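Long-range contact in pectate lyase (Bacillus, PDB 3VMV), which probably cleaves polygalacturonate, the backbone of pectin, by elimination, as a secreted pectate lyase of polysaccharide lyase family 1: residues V235-D247 and T296-T310. Numbering follows the deposited sequence.
Sequences VGARVFVENNYFD and TNFTPPYSYQVQSAT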
loop_
_atom_site.group_PDB
_atom_site.type_symbol
_atom_site.label_atom_id
_atom_site.label_comp_id
_atom_site.label_asym_id
_atom_site.label_seq_id
_atom_site.Cartn_x
_atom_site.Cartn_y
_atom_site.Cartn_z
ATOM N N VAL A 235 11.187 13.496 8.002
ATOM C CA VAL A 235 12.154 14.117 7.059
ATOM C C VAL A 235 11.491 14.800 5.880
ATOM O O VAL A 235 11.743 14.506 4.704
ATOM C CB VAL A 235 13.310 13.176 6.562
ATOM C CG1 VAL A 235 14.332 12.986 7.677
ATOM C CG2 VAL A 235 12.821 11.845 6.057
ATOM N N GLY A 236 10.619 15.744 6.222
ATOM C CA GLY A 236 10.073 16.625 5.198
ATOM C C GLY A 236 8.924 16.049 4.386
ATOM O O GLY A 236 8.481 16.698 3.432
ATOM N N ALA A 237 8.441 14.865 4.747
ATOM C CA ALA A 237 7.190 14.374 4.154
ATOM C C ALA A 237 6.086 15.405 4.339
ATOM O O ALA A 237 6.110 16.168 5.275
ATOM C CB ALA A 237 6.752 13.079 4.814
ATOM N N ARG A 238 5.133 15.443 3.405
ATOM C CA ARG A 238 3.927 16.273 3.585
ATOM C C ARG A 238 2.722 15.399 3.377
ATOM O O ARG A 238 2.575 14.818 2.278
ATOM C CB ARG A 238 3.889 17.400 2.552
ATOM C CG ARG A 238 5.062 18.365 2.763
ATOM C CD ARG A 238 4.965 19.582 1.858
ATOM N NE ARG A 238 4.916 19.187 0.453
ATOM C CZ ARG A 238 4.868 20.088 -0.524
ATOM N NH1 ARG A 238 4.807 19.722 -1.775
ATOM N NH2 ARG A 238 4.824 21.381 -0.215
ATOM N N VAL A 239 1.886 15.258 4.413
ATOM C CA VAL A 239 0.713 14.383 4.273
ATOM C C VAL A 239 -0.570 15.159 4.515
ATOM O O VAL A 239 -0.711 15.805 5.569
ATOM C CB VAL A 239 0.809 13.107 5.173
ATOM C CG1 VAL A 239 0.927 13.432 6.609
ATOM C CG2 VAL A 239 -0.409 12.199 4.950
ATOM N N PHE A 240 -1.446 15.193 3.506
ATOM C CA PHE A 240 -2.774 15.798 3.675
ATOM C C PHE A 240 -3.714 14.728 4.210
ATOM O O PHE A 240 -3.983 13.741 3.499
ATOM C CB PHE A 240 -3.242 16.402 2.336
ATOM C CG PHE A 240 -4.614 17.072 2.399
ATOM C CD1 PHE A 240 -5.005 17.753 3.540
ATOM C CD2 PHE A 240 -5.441 17.085 1.279
ATOM C CE1 PHE A 240 -6.230 18.413 3.582
ATOM C CE2 PHE A 240 -6.678 17.725 1.325
ATOM C CZ PHE A 240 -7.072 18.389 2.465
ATOM N N VAL A 241 -4.156 14.890 5.455
ATOM C CA VAL A 241 -4.991 13.902 6.170
ATOM C C VAL A 241 -6.376 14.480 6.199
ATOM O O VAL A 241 -6.648 15.383 6.968
ATOM C CB VAL A 241 -4.450 13.676 7.556
ATOM C CG1 VAL A 241 -5.222 12.582 8.305
ATOM C CG2 VAL A 241 -2.937 13.362 7.472
ATOM N N GLU A 242 -7.233 13.946 5.323
ATOM C CA GLU A 242 -8.532 14.595 5.033
ATOM C C GLU A 242 -9.704 13.648 5.187
ATOM O O GLU A 242 -9.797 12.592 4.535
ATOM C CB GLU A 242 -8.457 15.089 3.568
ATOM C CG GLU A 242 -9.700 15.838 3.109
ATOM C CD GLU A 242 -9.658 16.174 1.614
ATOM O OE1 GLU A 242 -9.009 15.406 0.869
ATOM O OE2 GLU A 242 -10.345 17.157 1.226
ATOM N N ASN A 243 -10.636 14.043 6.044
ATOM C CA ASN A 243 -11.909 13.318 6.161
ATOM C C ASN A 243 -11.739 11.823 6.398
ATOM O O ASN A 243 -12.386 10.984 5.763
ATOM C CB ASN A 243 -12.820 13.580 4.941
ATOM C CG ASN A 243 -13.273 15.025 4.840
ATOM O OD1 ASN A 243 -12.678 15.965 5.436
ATOM N ND2 ASN A 243 -14.332 15.232 4.054
ATOM N N ASN A 244 -10.840 11.487 7.311
ATOM C CA ASN A 244 -10.688 10.116 7.767
ATOM C C ASN A 244 -11.372 9.910 9.093
ATOM O O ASN A 244 -11.559 10.866 9.834
ATOM C CB ASN A 244 -9.203 9.744 7.941
ATOM C CG ASN A 244 -8.376 9.926 6.679
ATOM O OD1 ASN A 244 -8.326 9.039 5.829
ATOM N ND2 ASN A 244 -7.707 11.060 6.567
ATOM N N TYR A 245 -11.700 8.655 9.389
ATOM C CA TYR A 245 -12.316 8.291 10.650
ATOM C C TYR A 245 -11.331 7.474 11.476
ATOM O O TYR A 245 -10.801 6.487 10.952
ATOM C CB TYR A 245 -13.620 7.499 10.392
ATOM C CG TYR A 245 -14.525 7.447 11.568
ATOM C CD1 TYR A 245 -15.515 8.406 11.672
ATOM C CD2 TYR A 245 -14.403 6.491 12.561
ATOM C CE1 TYR A 245 -16.361 8.451 12.700
ATOM C CE2 TYR A 245 -15.320 6.554 13.689
ATOM C CZ TYR A 245 -16.256 7.555 13.688
ATOM O OH TYR A 245 -17.175 7.739 14.697
ATOM N N PHE A 246 -11.061 7.904 12.725
ATOM C CA PHE A 246 -10.140 7.172 13.570
ATOM C C PHE A 246 -10.869 6.742 14.842
ATOM O O PHE A 246 -11.524 7.565 15.481
ATOM C CB PHE A 246 -9.023 8.117 14.042
ATOM C CG PHE A 246 -8.146 8.660 12.951
ATOM C CD1 PHE A 246 -6.917 8.057 12.658
ATOM C CD2 PHE A 246 -8.536 9.775 12.197
ATOM C CE1 PHE A 246 -6.078 8.573 11.673
ATOM C CE2 PHE A 246 -7.693 10.310 11.232
ATOM C CZ PHE A 246 -6.472 9.722 10.934
ATOM N N ASP A 247 -10.717 5.472 15.232
ATOM C CA ASP A 247 -11.317 4.970 16.463
ATOM C C ASP A 247 -10.218 4.215 17.203
ATOM O O ASP A 247 -9.714 3.206 16.683
ATOM C CB ASP A 247 -12.462 4.011 16.103
ATOM C CG ASP A 247 -13.063 3.288 17.325
ATOM O OD1 ASP A 247 -13.977 2.487 17.112
ATOM O OD2 ASP A 247 -12.670 3.525 18.481
ATOM N N THR A 296 1.427 22.071 7.574
ATOM C CA THR A 296 1.640 22.427 6.178
ATOM C C THR A 296 0.283 22.725 5.543
ATOM O O THR A 296 -0.746 22.219 6.033
ATOM C CB THR A 296 2.393 21.309 5.371
ATOM O OG1 THR A 296 2.532 21.721 4.000
ATOM C CG2 THR A 296 1.672 19.941 5.386
ATOM N N ASN A 297 0.306 23.527 4.469
ATOM C CA ASN A 297 -0.877 23.781 3.647
ATOM C C ASN A 297 -0.963 22.830 2.453
ATOM O O ASN A 297 -1.865 22.977 1.608
ATOM C CB ASN A 297 -0.853 25.204 3.089
ATOM C CG ASN A 297 -0.859 26.254 4.160
ATOM O OD1 ASN A 297 -0.022 27.173 4.158
ATOM N ND2 ASN A 297 -1.801 26.141 5.080
ATOM N N PHE A 298 -0.036 21.869 2.364
ATOM C CA PHE A 298 -0.004 20.914 1.243
ATOM C C PHE A 298 -1.382 20.316 0.916
ATOM O O PHE A 298 -2.057 19.744 1.789
ATOM C CB PHE A 298 0.975 19.774 1.514
ATOM C CG PHE A 298 0.893 18.681 0.490
ATOM C CD1 PHE A 298 1.351 18.868 -0.793
ATOM C CD2 PHE A 298 0.260 17.493 0.815
ATOM C CE1 PHE A 298 1.229 17.844 -1.753
ATOM C CE2 PHE A 298 0.137 16.482 -0.123
ATOM C CZ PHE A 298 0.615 16.655 -1.413
ATOM N N THR A 299 -1.773 20.473 -0.357
ATOM C CA THR A 299 -2.928 19.819 -0.985
ATOM C C THR A 299 -2.423 19.205 -2.306
ATOM O O THR A 299 -1.569 19.793 -2.987
ATOM C CB THR A 299 -3.947 20.955 -1.280
ATOM O OG1 THR A 299 -4.347 21.549 -0.027
ATOM C CG2 THR A 299 -5.154 20.465 -1.969
ATOM N N PRO A 300 -2.952 18.024 -2.695
ATOM C CA PRO A 300 -2.417 17.348 -3.870
ATOM C C PRO A 300 -2.924 17.992 -5.164
ATOM O O PRO A 300 -3.978 18.641 -5.215
ATOM C CB PRO A 300 -2.959 15.914 -3.729
ATOM C CG PRO A 300 -4.301 16.120 -2.986
ATOM C CD PRO A 300 -4.000 17.231 -2.021
ATOM N N PRO A 301 -2.166 17.806 -6.221
ATOM C CA PRO A 301 -2.406 18.471 -7.501
ATOM C C PRO A 301 -3.396 17.785 -8.408
ATOM O O PRO A 301 -3.197 17.850 -9.608
ATOM C CB PRO A 301 -1.019 18.452 -8.140
ATOM C CG PRO A 301 -0.409 17.189 -7.624
ATOM C CD PRO A 301 -0.905 17.045 -6.216
ATOM N N TYR A 302 -4.427 17.129 -7.893
ATOM C CA TYR A 302 -5.348 16.438 -8.768
ATOM C C TYR A 302 -6.788 16.665 -8.304
ATOM O O TYR A 302 -7.015 17.046 -7.160
ATOM C CB TYR A 302 -5.040 14.917 -8.844
ATOM C CG TYR A 302 -4.895 14.219 -7.490
ATOM C CD1 TYR A 302 -5.989 14.058 -6.639
ATOM C CD2 TYR A 302 -3.654 13.751 -7.052
ATOM C CE1 TYR A 302 -5.863 13.425 -5.406
ATOM C CE2 TYR A 302 -3.537 13.110 -5.801
ATOM C CZ TYR A 302 -4.629 12.941 -5.013
ATOM O OH TYR A 302 -4.483 12.293 -3.796
ATOM N N SER A 303 -7.726 16.412 -9.219
ATOM C CA SER A 303 -9.151 16.433 -8.899
ATOM C C SER A 303 -9.524 15.154 -8.175
ATOM O O SER A 303 -8.970 14.099 -8.469
ATOM C CB SER A 303 -9.927 16.525 -10.209
ATOM O OG SER A 303 -9.585 17.705 -10.934
ATOM N N TYR A 304 -10.521 15.225 -7.285
ATOM C CA TYR A 304 -10.975 14.036 -6.606
ATOM C C TYR A 304 -12.343 14.317 -5.975
ATOM O O TYR A 304 -12.777 15.472 -5.874
ATOM C CB TYR A 304 -9.947 13.539 -5.556
ATOM C CG TYR A 304 -9.700 14.512 -4.419
ATOM C CD1 TYR A 304 -10.330 14.362 -3.186
ATOM C CD2 TYR A 304 -8.837 15.611 -4.591
ATOM C CE1 TYR A 304 -10.133 15.262 -2.148
ATOM C CE2 TYR A 304 -8.604 16.513 -3.550
ATOM C CZ TYR A 304 -9.267 16.347 -2.316
ATOM O OH TYR A 304 -9.017 17.254 -1.318
ATOM N N GLN A 305 -13.017 13.245 -5.588
ATOM C CA GLN A 305 -14.271 13.329 -4.849
ATOM C C GLN A 305 -14.026 12.814 -3.467
ATOM O O GLN A 305 -13.377 11.747 -3.322
ATOM C CB GLN A 305 -15.317 12.468 -5.554
ATOM C CG GLN A 305 -15.725 13.048 -6.873
ATOM C CD GLN A 305 -16.596 14.267 -6.701
ATOM O OE1 GLN A 305 -17.544 14.263 -5.907
ATOM N NE2 GLN A 305 -16.280 15.331 -7.443
ATOM N N VAL A 306 -14.537 13.527 -2.472
ATOM C CA VAL A 306 -14.276 13.148 -1.075
ATOM C C VAL A 306 -15.565 13.181 -0.270
ATOM O O VAL A 306 -16.337 14.142 -0.324
ATOM C CB VAL A 306 -13.141 14.013 -0.477
ATOM C CG1 VAL A 306 -13.486 15.511 -0.488
ATOM C CG2 VAL A 306 -12.814 13.557 0.956
ATOM N N GLN A 307 -15.841 12.078 0.419
ATOM C CA GLN A 307 -17.006 11.978 1.318
ATOM C C GLN A 307 -16.709 12.591 2.679
ATOM O O GLN A 307 -15.570 12.885 3.002
ATOM C CB GLN A 307 -17.337 10.505 1.540
ATOM C CG GLN A 307 -17.669 9.726 0.280
ATOM C CD GLN A 307 -17.969 8.278 0.655
ATOM O OE1 GLN A 307 -17.072 7.533 1.020
ATOM N NE2 GLN A 307 -19.233 7.946 0.724
ATOM N N SER A 308 -17.739 12.774 3.508
ATOM C CA SER A 308 -17.446 13.103 4.894
ATOM C C SER A 308 -16.773 11.893 5.559
ATOM O O SER A 308 -16.832 10.767 5.042
ATOM C CB SER A 308 -18.739 13.430 5.635
ATOM O OG SER A 308 -19.527 12.253 5.821
ATOM N N ALA A 309 -16.139 12.130 6.697
ATOM C CA ALA A 309 -15.490 11.032 7.422
ATOM C C ALA A 309 -16.489 9.954 7.791
ATOM O O ALA A 309 -16.154 8.764 7.730
ATOM C CB ALA A 309 -14.794 11.573 8.682
ATOM N N THR A 310 -17.689 10.326 8.203
ATOM C CA THR A 310 -18.641 9.301 8.631
ATOM C C THR A 310 -19.246 8.570 7.457
ATOM O O THR A 310 -19.522 7.376 7.549
ATOM C CB THR A 310 -19.732 9.882 9.534
ATOM O OG1 THR A 310 -20.394 10.966 8.851
ATOM C CG2 THR A 310 -19.120 10.391 10.858
#
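Phe298 leans one corner of its ring over the guanidinium of Arg238: CD1 lies above one face, 3.7 Å from Arg238 NH1, the two planes inclined by 31°. The long arginine reaches past the ring with its aliphatic CB and CD against Phe298 CB, while its NE is held by a salt bridge to Asp215. With CG anti to the backbone N, the Phe298 ring is swung in against strand 238-242, with Phe240 N lying at its edge, near the ring plane. An ST turn, Phe298 N to Thr296 OG1 at 3.0 Å, shapes the loop just before it.

Phe240 supplies the next apolar surface. Its CD2 packs at 3.6 Å against Pro300 CD, an apolar carbon that the rigid proline offers to the aromatic ring, and the Tyr304 hydroxyl OH lies at the ring's edge, near its plane, 3.6 Å from Phe240 CE2.

Strand 238-242 belongs to a coil of the right-handed parallel beta-helix of pectate lyases, paired with strands 215-219 and 276-280; residues 296-310 run across its outer face and lead into helix 309-319.

Polar contacts take over further along. Tyr304 OH makes a weak hydrogen bond to the carboxylate of Glu242, with OE1 and OE2 equally near at 2.9 Å. The extended glutamate and the tyrosine reach toward each other from opposite directions, carboxylate and ring planes 71° apart, and OE1 also has a hydrogen bond with NE2 of His217, its stronger polar partner. At the turn after the strand, the short Asn243 side chain brings its amide ND2 to Gln307 O (2.9 Å), approaching 34° out of the carbonyl plane in a nearly straight hydrogen bond, the acceptor lying in the Asn243 amide plane; Val306 CG2 flanks it.

Where helix 309-319 begins, small Ala309 lets the backbones close in: its CA makes a CA-H...O contact with Asn243 O at 3.5 Å, and CB touches Asn244 O. Tyr245 CE1 rests on the methyl of Thr310, CG2, at 3.8 Å.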